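Local coordinates for protein phycocyanobilin lyase subunit beta (Nostoc sp. PCC 7120, PDB 5N3U) that pairs with the alpha subunit to form a lyase and is probably required for attaching the chromophore to the phycocyanin CpcA subunit, at residues A33-I38 with L68-D73; I99-T104 with R112-G117; T141-S146 with H175-E180. All coordinates share one frame; numbering follows the deposited sequence.

The three contacts follow one another along an all-helical solenoid with HEAT repeats. The centre of contact 2 lies about 5 Å from the centre of the chain; all its touching residues are buried, and it joins two consecutive helices mainly through alanine methyls, one of them resting against main chain. Contacts 1 and 3, about 32 Å apart between centres and on opposite sides of the chain's centre, are each only partly buried and join helices with another helix between them in sequence. There, long polar side chains bridge the wider spacing: a glutamine working through water in contact 1, an arginine bonding directly in contact 3. Contacts 2 and 3 touch, Ala115 CB lying 3.7 Å from Ile145 CD1, whereas contact 1 touches neither.

Contact 1: residues A33-I38 with L68-D73; sequences AIPTLI and LTQIDD
Gln70 meets Ile38 at its base and both Pro35 and Ile38 at its tip. It is the first residue to leave helical geometry after helix 64-69. Its CB lies 4.1 Å from the CG2 methyl of Ile38, and that same methyl comes to 3.4 Å from the Gln70 backbone O. Beyond CB the chain is stretched out, CG anti to the carbonyl carbon and CD continuing the line (chi2 174°), which carries the amide to the far helix. At the tip, OE1 settles by the start of helix 34-40, 3.6 Å from Pro35 CA, while Ile38 CD1 approaches it to 3.8 Å. The two side chains of Ile38 and Gln70 cross at about a right angle. No direct hydrogen bond spans the segments; instead one water donates to both Gln70 OE1 and Pro35 O, at 2.7 Å from each, tying the amide oxygen to the helix backbone. Each residue type fits: proline is tolerated near a helix start, where its lack of an N-H costs little; isoleucine is buried and also packs on Leu67; glutamine joins an apolar stem to a polar end at a partly exposed edge. Ile34 and Leu37 pack on helix 46-59, both touching Leu56. A helix meeting the end of the next-but-one helix is consistent with the stacked layers of a HEAT-repeat solenoid.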
loop_
_atom_site.group_PDB
_atom_site.type_symbol
_atom_site.label_atom_id
_atom_site.label_comp_id
_atom_site.label_asym_id
_atom_site.label_seq_id
_atom_site.Cartn_x
_atom_site.Cartn_y
_atom_site.Cartn_z
ATOM N N ALA B 33 2.415 -28.850 -8.994
ATOM C CA ALA B 33 1.772 -27.604 -9.399
ATOM C C ALA B 33 1.751 -26.493 -8.284
ATOM O O ALA B 33 1.291 -25.387 -8.550
ATOM C CB ALA B 33 0.337 -27.917 -9.804
ATOM N N ILE B 34 2.142 -26.822 -7.039
ATOM C CA ILE B 34 1.991 -25.886 -5.875
ATOM C C ILE B 34 2.552 -24.504 -6.222
ATOM O O ILE B 34 1.826 -23.517 -6.140
ATOM C CB ILE B 34 2.728 -26.335 -4.588
ATOM C CG1 ILE B 34 2.331 -27.726 -4.107
ATOM C CG2 ILE B 34 2.510 -25.384 -3.432
ATOM C CD1 ILE B 34 0.992 -27.930 -3.640
ATOM N N PRO B 35 3.809 -24.438 -6.646
ATOM C CA PRO B 35 4.312 -23.077 -6.938
ATOM C C PRO B 35 3.482 -22.285 -7.969
ATOM O O PRO B 35 3.283 -21.084 -7.832
ATOM C CB PRO B 35 5.706 -23.336 -7.479
ATOM C CG PRO B 35 6.016 -24.714 -6.979
ATOM C CD PRO B 35 4.762 -25.448 -7.136
ATOM N N THR B 36 3.000 -22.964 -9.000
ATOM C CA THR B 36 2.124 -22.311 -9.971
ATOM C C THR B 36 0.853 -21.854 -9.342
ATOM O O THR B 36 0.392 -20.752 -9.621
ATOM C CB THR B 36 1.855 -23.239 -11.207
ATOM O OG1 THR B 36 3.115 -23.543 -11.799
ATOM C CG2 THR B 36 1.029 -22.534 -12.273
ATOM N N LEU B 37 0.243 -22.671 -8.507
ATOM C CA LEU B 37 -0.997 -22.273 -7.877
ATOM C C LEU B 37 -0.733 -20.977 -7.082
ATOM O O LEU B 37 -1.535 -20.055 -7.143
ATOM C CB LEU B 37 -1.587 -23.337 -6.956
ATOM C CG LEU B 37 -2.156 -24.588 -7.754
ATOM C CD1 LEU B 37 -2.363 -25.794 -6.874
ATOM C CD2 LEU B 37 -3.512 -24.262 -8.391
ATOM N N ILE B 38 0.360 -20.966 -6.316
ATOM C CA ILE B 38 0.667 -19.778 -5.472
ATOM C C ILE B 38 0.860 -18.557 -6.396
ATOM O O ILE B 38 0.353 -17.447 -6.115
ATOM C CB ILE B 38 1.890 -20.092 -4.621
ATOM C CG1 ILE B 38 1.445 -21.157 -3.614
ATOM C CG2 ILE B 38 2.415 -18.820 -3.935
ATOM C CD1 ILE B 38 2.643 -21.787 -3.012
ATOM N N LEU B 68 4.409 -21.034 3.017
ATOM C CA LEU B 68 5.145 -20.185 3.969
ATOM C C LEU B 68 6.354 -19.458 3.406
ATOM O O LEU B 68 6.697 -18.426 3.964
ATOM C CB LEU B 68 5.660 -20.926 5.195
ATOM C CG LEU B 68 4.613 -21.540 6.053
ATOM C CD1 LEU B 68 5.152 -22.564 7.071
ATOM C CD2 LEU B 68 3.798 -20.530 6.728
ATOM N N THR B 69 7.017 -19.990 2.397
ATOM C CA THR B 69 8.236 -19.443 1.891
ATOM C C THR B 69 8.075 -18.813 0.511
ATOM O O THR B 69 9.045 -18.343 -0.039
ATOM C CB THR B 69 9.330 -20.523 1.766
ATOM O OG1 THR B 69 8.864 -21.591 0.957
ATOM C CG2 THR B 69 9.665 -21.110 3.147
ATOM N N GLN B 70 6.869 -18.785 -0.041
ATOM C CA GLN B 70 6.614 -18.106 -1.342
ATOM C C GLN B 70 5.517 -17.069 -1.156
ATOM O O GLN B 70 4.531 -17.032 -1.923
ATOM C CB GLN B 70 6.188 -19.118 -2.412
ATOM C CG GLN B 70 7.365 -20.061 -2.690
ATOM C CD GLN B 70 7.037 -21.226 -3.632
ATOM O OE1 GLN B 70 6.102 -21.169 -4.412
ATOM N NE2 GLN B 70 7.771 -22.320 -3.483
ATOM N N ILE B 71 5.660 -16.249 -0.106
ATOM C CA ILE B 71 4.718 -15.189 0.162
ATOM C C ILE B 71 5.181 -13.970 -0.649
ATOM O O ILE B 71 6.359 -13.604 -0.627
ATOM C CB ILE B 71 4.624 -14.865 1.625
ATOM C CG1 ILE B 71 3.953 -16.033 2.308
ATOM C CG2 ILE B 71 3.770 -13.612 1.823
ATOM C CD1 ILE B 71 4.007 -15.943 3.786
ATOM N N ASP B 72 4.237 -13.354 -1.366
ATOM C CA ASP B 72 4.559 -12.174 -2.173
ATOM C C ASP B 72 4.534 -10.930 -1.227
ATOM O O ASP B 72 3.473 -10.355 -0.949
ATOM C CB ASP B 72 3.588 -11.998 -3.316
ATOM C CG ASP B 72 4.068 -10.995 -4.369
ATOM O OD1 ASP B 72 4.883 -10.096 -4.049
ATOM O OD2 ASP B 72 3.568 -11.083 -5.517
ATOM N N ASP B 73 5.718 -10.527 -0.837
ATOM C CA ASP B 73 5.896 -9.307 0.016
ATOM C C ASP B 73 5.767 -8.023 -0.719
ATOM O O ASP B 73 5.891 -7.005 -0.111
ATOM C CB ASP B 73 7.229 -9.362 0.765
ATOM C CG ASP B 73 7.183 -10.414 1.882
ATOM O OD1 ASP B 73 6.078 -10.601 2.422
ATOM O OD2 ASP B 73 8.182 -11.075 2.125
HETATM O O HOH W 1 5.029 -19.651 -6.365
#

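Contact 2: residues I99-T104 with R112-G117; sequences IDAAAT and RAAAKG
Ala114 presses its methyl onto the backbone of helix 95-104, where CB overlaps two neighbouring residues at once: it stands 3.8 Å from Ala101 CB and 3.9 Å from Ala102 CB. Its approach to the Ala102 backbone N is closer still, 3.7 Å, so this methyl rests against main chain as much as against side chains. The alanines are what permit this. With nothing beyond CB, the backbones come close: the CA atoms of Ala102 and Ala114 are 5.3 Å apart and the axes of the short helix segments 7.9 Å. Ala102 CB lies more loosely, 4.4 Å from Ala115 N. The two helices follow each other in sequence with a short turn between them, and their short segments cross steeply, 127° between their N-to-C directions, a helix-turn-helix succession consistent with the HEAT repeats of this region. Arg111, just ahead of 112-117, adds a polar tie by hydrogen-bonding Ala102 O, and Ile83 of helix 76-89 packs against Ala114. Away from the alanine interface, Thr104 holds OG1 between its backbone N and carbonyl carbon (chi1 60°), which turns the hydroxyl back along its own helix: OG1 donates to Asp100 O at 2.8 Å, while Thr104 N reaches the same oxygen from the other face of the carbonyl plane. A small hydroxyl residue suits this place, since it can spend its polar atom on its own helix while Thr104 also packs on Trp39 of an alpha subunit. On helix 108-118, Arg112 hydrogen-bonds Ser238 of another alpha subunit.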
loop_
_atom_site.group_PDB
_atom_site.type_symbol
_atom_site.label_atom_id
_atom_site.label_comp_id
_atom_site.label_asym_id
_atom_site.label_seq_id
_atom_site.Cartn_x
_atom_site.Cartn_y
_atom_site.Cartn_z
ATOM N N ILE B 99 1.223 -14.318 12.668
ATOM C CA ILE B 99 1.460 -13.241 13.669
ATOM C C ILE B 99 2.088 -12.010 13.063
ATOM O O ILE B 99 1.618 -10.847 13.236
ATOM C CB ILE B 99 2.337 -13.751 14.784
ATOM C CG1 ILE B 99 1.527 -14.651 15.654
ATOM C CG2 ILE B 99 2.896 -12.600 15.592
ATOM C CD1 ILE B 99 2.377 -15.295 16.752
ATOM N N ASP B 100 3.034 -12.234 12.172
ATOM C CA ASP B 100 3.628 -11.133 11.486
ATOM C C ASP B 100 2.686 -10.366 10.646
ATOM O O ASP B 100 2.712 -9.154 10.625
ATOM C CB ASP B 100 4.717 -11.643 10.518
ATOM C CG ASP B 100 5.995 -11.792 11.194
ATOM O OD1 ASP B 100 6.105 -11.258 12.319
ATOM O OD2 ASP B 100 6.924 -12.447 10.654
ATOM N N ALA B 101 1.871 -11.064 9.895
ATOM C CA ALA B 101 0.876 -10.492 9.083
ATOM C C ALA B 101 -0.152 -9.741 9.850
ATOM O O ALA B 101 -0.453 -8.622 9.527
ATOM C CB ALA B 101 0.172 -11.581 8.300
ATOM N N ALA B 102 -0.662 -10.313 10.916
ATOM C CA ALA B 102 -1.617 -9.617 11.742
ATOM C C ALA B 102 -1.063 -8.377 12.414
ATOM O O ALA B 102 -1.735 -7.363 12.501
ATOM C CB ALA B 102 -2.157 -10.549 12.763
ATOM N N ALA B 103 0.149 -8.466 12.931
ATOM C CA ALA B 103 0.750 -7.401 13.739
ATOM C C ALA B 103 1.451 -6.297 12.969
ATOM O O ALA B 103 1.449 -5.141 13.434
ATOM C CB ALA B 103 1.738 -8.024 14.756
ATOM N N THR B 104 2.111 -6.600 11.829
ATOM C CA THR B 104 2.966 -5.626 11.186
ATOM C C THR B 104 2.679 -5.343 9.731
ATOM O O THR B 104 3.230 -4.397 9.176
ATOM C CB THR B 104 4.433 -5.966 11.342
ATOM O OG1 THR B 104 4.708 -7.246 10.750
ATOM C CG2 THR B 104 4.835 -6.048 12.886
ATOM N N ARG B 112 -6.732 -8.982 8.360
ATOM C CA ARG B 112 -7.961 -9.567 8.773
ATOM C C ARG B 112 -7.920 -11.052 8.568
ATOM O O ARG B 112 -8.448 -11.808 9.410
ATOM C CB ARG B 112 -9.177 -8.987 8.052
ATOM C CG ARG B 112 -9.419 -7.489 8.386
ATOM C CD ARG B 112 -10.674 -6.932 7.772
ATOM N NE ARG B 112 -10.644 -7.041 6.323
ATOM C CZ ARG B 112 -10.594 -5.996 5.463
ATOM N NH1 ARG B 112 -10.608 -4.734 5.884
ATOM N NH2 ARG B 112 -10.512 -6.238 4.194
ATOM N N ALA B 113 -7.351 -11.479 7.450
ATOM C CA ALA B 113 -7.229 -12.911 7.123
ATOM C C ALA B 113 -6.376 -13.630 8.157
ATOM O O ALA B 113 -6.662 -14.742 8.526
ATOM C CB ALA B 113 -6.666 -13.135 5.695
ATOM N N ALA B 114 -5.328 -12.950 8.625
ATOM C CA ALA B 114 -4.425 -13.523 9.583
ATOM C C ALA B 114 -5.082 -13.613 10.984
ATOM O O ALA B 114 -4.984 -14.636 11.624
ATOM C CB ALA B 114 -3.187 -12.694 9.614
ATOM N N ALA B 115 -5.839 -12.583 11.379
ATOM C CA ALA B 115 -6.540 -12.503 12.646
ATOM C C ALA B 115 -7.532 -13.648 12.772
ATOM O O ALA B 115 -7.510 -14.382 13.753
ATOM C CB ALA B 115 -7.232 -11.158 12.750
ATOM N N LYS B 116 -8.337 -13.846 11.761
ATOM C CA LYS B 116 -9.211 -15.015 11.753
ATOM C C LYS B 116 -8.450 -16.301 11.875
ATOM O O LYS B 116 -8.808 -17.162 12.686
ATOM C CB LYS B 116 -10.085 -15.044 10.531
ATOM C CG LYS B 116 -11.147 -16.155 10.542
ATOM C CD LYS B 116 -12.039 -16.087 9.307
ATOM C CE LYS B 116 -13.148 -17.112 9.356
ATOM N NZ LYS B 116 -13.703 -17.236 7.977
ATOM N N GLY B 117 -7.422 -16.470 11.063
ATOM C CA GLY B 117 -6.631 -17.646 11.082
ATOM C C GLY B 117 -5.966 -17.980 12.419
ATOM O O GLY B 117 -5.924 -19.133 12.823
#

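Contact 3: residues T141-S146 with H175-E180; sequences TLLFIS and HTRLKE
Arg177 lays its aliphatic stem along Leu143 and hands its guanidinium edge to Ser146. This is the closely packed side: Leu143 CD2 lies 3.6 Å from Arg177 CG, the two side chains sliding past each other in opposite directions. CG is anti to the backbone N, and a bend at chi2 (60°) then brings the head round toward Ser146. There NE donates to Ser146 OG at 2.9 Å (N-H...O 151°), the hydroxyl lying a little off the guanidinium plane, and NH2 adds a weak bond to the same oxygen at 3.3 Å. Ser146 OG in turn donates to Leu143 O at 2.7 Å, so one donated bond and two accepted ones, the second weak, hold this buried hydroxyl; serine suits the place because it can accept and donate within so small a volume. Arginine suits its own, being apolar beside Leu143 and charged at its end. Helix 130-145, with Ser146 just after it, and helix 171-184 are stacked in a way consistent with a HEAT-type solenoid, helix 151-163 packing against both: Leu161 touches Leu143 and Ile158 touches Leu178. On the solvent side, the exposed Glu180 makes no contact with 141-146 and is tied within its own helix: OE2 meets Arg177 NH1 at 2.8 Å in a salt bridge, on the anti side of the carboxylate and 28° out of its plane. With an alanine in place of Arg177, Glu180 would probably lose its charge mate, Ser146 OG its donors from the neighbouring helix, and Leu143 CD2 the stem it lies against.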
loop_
_atom_site.group_PDB
_atom_site.type_symbol
_atom_site.label_atom_id
_atom_site.label_comp_id
_atom_site.label_asym_id
_atom_site.label_seq_id
_atom_site.Cartn_x
_atom_site.Cartn_y
_atom_site.Cartn_z
ATOM N N THR B 141 -1.218 -11.966 20.357
ATOM C CA THR B 141 -1.275 -11.111 19.184
ATOM C C THR B 141 -2.658 -10.599 18.966
ATOM O O THR B 141 -2.813 -9.442 18.575
ATOM C CB THR B 141 -0.793 -11.878 17.931
ATOM O OG1 THR B 141 0.614 -11.990 18.080
ATOM C CG2 THR B 141 -0.881 -11.048 16.674
ATOM N N LEU B 142 -3.649 -11.461 19.128
ATOM C CA LEU B 142 -5.016 -11.033 18.941
ATOM C C LEU B 142 -5.439 -9.969 19.928
ATOM O O LEU B 142 -6.190 -9.055 19.578
ATOM C CB LEU B 142 -5.962 -12.187 19.006
ATOM C CG LEU B 142 -5.988 -13.087 17.781
ATOM C CD1 LEU B 142 -6.652 -14.366 18.088
ATOM C CD2 LEU B 142 -6.751 -12.456 16.651
ATOM N N LEU B 143 -4.951 -10.072 21.156
ATOM C CA LEU B 143 -5.210 -9.028 22.155
ATOM C C LEU B 143 -4.572 -7.730 21.751
ATOM O O LEU B 143 -5.171 -6.624 21.848
ATOM C CB LEU B 143 -4.727 -9.449 23.551
ATOM C CG LEU B 143 -5.399 -10.661 24.168
ATOM C CD1 LEU B 143 -4.724 -11.040 25.501
ATOM C CD2 LEU B 143 -6.877 -10.390 24.421
ATOM N N PHE B 144 -3.349 -7.815 21.256
ATOM C CA PHE B 144 -2.712 -6.623 20.757
ATOM C C PHE B 144 -3.425 -5.955 19.579
ATOM O O PHE B 144 -3.595 -4.712 19.565
ATOM C CB PHE B 144 -1.245 -6.949 20.473
ATOM C CG PHE B 144 -0.479 -5.873 19.828
ATOM C CD1 PHE B 144 0.045 -4.876 20.590
ATOM C CD2 PHE B 144 -0.142 -5.932 18.481
ATOM C CE1 PHE B 144 0.790 -3.899 20.030
ATOM C CE2 PHE B 144 0.616 -4.885 17.885
ATOM C CZ PHE B 144 1.115 -3.899 18.670
ATOM N N ILE B 145 -3.842 -6.726 18.570
ATOM C CA ILE B 145 -4.452 -6.036 17.417
ATOM C C ILE B 145 -5.887 -5.577 17.677
ATOM O O ILE B 145 -6.402 -4.793 16.910
ATOM C CB ILE B 145 -4.369 -6.838 16.105
ATOM C CG1 ILE B 145 -5.107 -8.153 16.211
ATOM C CG2 ILE B 145 -2.902 -7.114 15.791
ATOM C CD1 ILE B 145 -5.352 -8.739 14.856
ATOM N N SER B 146 -6.506 -6.086 18.739
ATOM C CA SER B 146 -7.874 -5.667 19.133
ATOM C C SER B 146 -7.956 -4.217 19.564
ATOM O O SER B 146 -9.042 -3.704 19.734
ATOM C CB SER B 146 -8.407 -6.575 20.230
ATOM O OG SER B 146 -7.810 -6.250 21.482
ATOM N N HIS B 175 -12.650 -13.399 27.741
ATOM C CA HIS B 175 -13.774 -12.755 28.542
ATOM C C HIS B 175 -13.472 -11.375 28.978
ATOM O O HIS B 175 -14.200 -10.442 28.716
ATOM C CB HIS B 175 -14.134 -13.582 29.759
ATOM C CG HIS B 175 -14.832 -14.848 29.411
ATOM N ND1 HIS B 175 -14.845 -15.948 30.239
ATOM C CD2 HIS B 175 -15.527 -15.205 28.301
ATOM C CE1 HIS B 175 -15.531 -16.924 29.666
ATOM N NE2 HIS B 175 -15.955 -16.497 28.488
ATOM N N THR B 176 -12.321 -11.218 29.590
ATOM C CA THR B 176 -11.944 -9.953 30.149
ATOM C C THR B 176 -11.800 -8.942 29.071
ATOM O O THR B 176 -12.230 -7.771 29.242
ATOM C CB THR B 176 -10.650 -10.114 30.952
ATOM O OG1 THR B 176 -10.947 -10.844 32.150
ATOM C CG2 THR B 176 -9.995 -8.778 31.285
ATOM N N ARG B 177 -11.211 -9.373 27.927
ATOM C CA ARG B 177 -10.919 -8.402 26.920
ATOM C C ARG B 177 -12.219 -7.977 26.258
ATOM O O ARG B 177 -12.427 -6.807 25.961
ATOM C CB ARG B 177 -9.920 -8.975 25.913
ATOM C CG ARG B 177 -9.634 -8.053 24.777
ATOM C CD ARG B 177 -9.072 -6.771 25.219
ATOM N NE ARG B 177 -9.009 -5.813 24.138
ATOM C CZ ARG B 177 -9.123 -4.509 24.290
ATOM N NH1 ARG B 177 -9.344 -3.992 25.498
ATOM N NH2 ARG B 177 -9.038 -3.709 23.247
ATOM N N LEU B 178 -13.035 -8.962 26.013
ATOM C CA LEU B 178 -14.285 -8.756 25.384
ATOM C C LEU B 178 -15.189 -7.795 26.173
ATOM O O LEU B 178 -15.775 -6.900 25.566
ATOM C CB LEU B 178 -14.973 -10.085 25.173
ATOM C CG LEU B 178 -14.419 -11.019 24.110
ATOM C CD1 LEU B 178 -15.130 -12.328 24.017
ATOM C CD2 LEU B 178 -14.417 -10.416 22.734
ATOM N N LYS B 179 -15.260 -7.937 27.505
ATOM C CA LYS B 179 -16.000 -6.974 28.322
ATOM C C LYS B 179 -15.427 -5.572 28.180
ATOM O O LYS B 179 -16.197 -4.622 28.011
ATOM C CB LYS B 179 -15.977 -7.335 29.793
ATOM C CG LYS B 179 -16.710 -8.615 30.153
ATOM C CD LYS B 179 -16.646 -8.929 31.662
ATOM C CE LYS B 179 -16.139 -10.360 31.970
ATOM N NZ LYS B 179 -16.983 -11.482 31.426
ATOM N N GLU B 180 -14.103 -5.409 28.245
ATOM C CA GLU B 180 -13.520 -4.082 28.112
ATOM C C GLU B 180 -13.880 -3.495 26.740
ATOM O O GLU B 180 -14.028 -2.277 26.602
ATOM C CB GLU B 180 -11.979 -4.075 28.171
ATOM C CG GLU B 180 -11.246 -4.450 29.457
ATOM C CD GLU B 180 -9.874 -5.118 29.170
ATOM O OE1 GLU B 180 -9.518 -6.108 29.876
ATOM O OE2 GLU B 180 -9.167 -4.704 28.198
#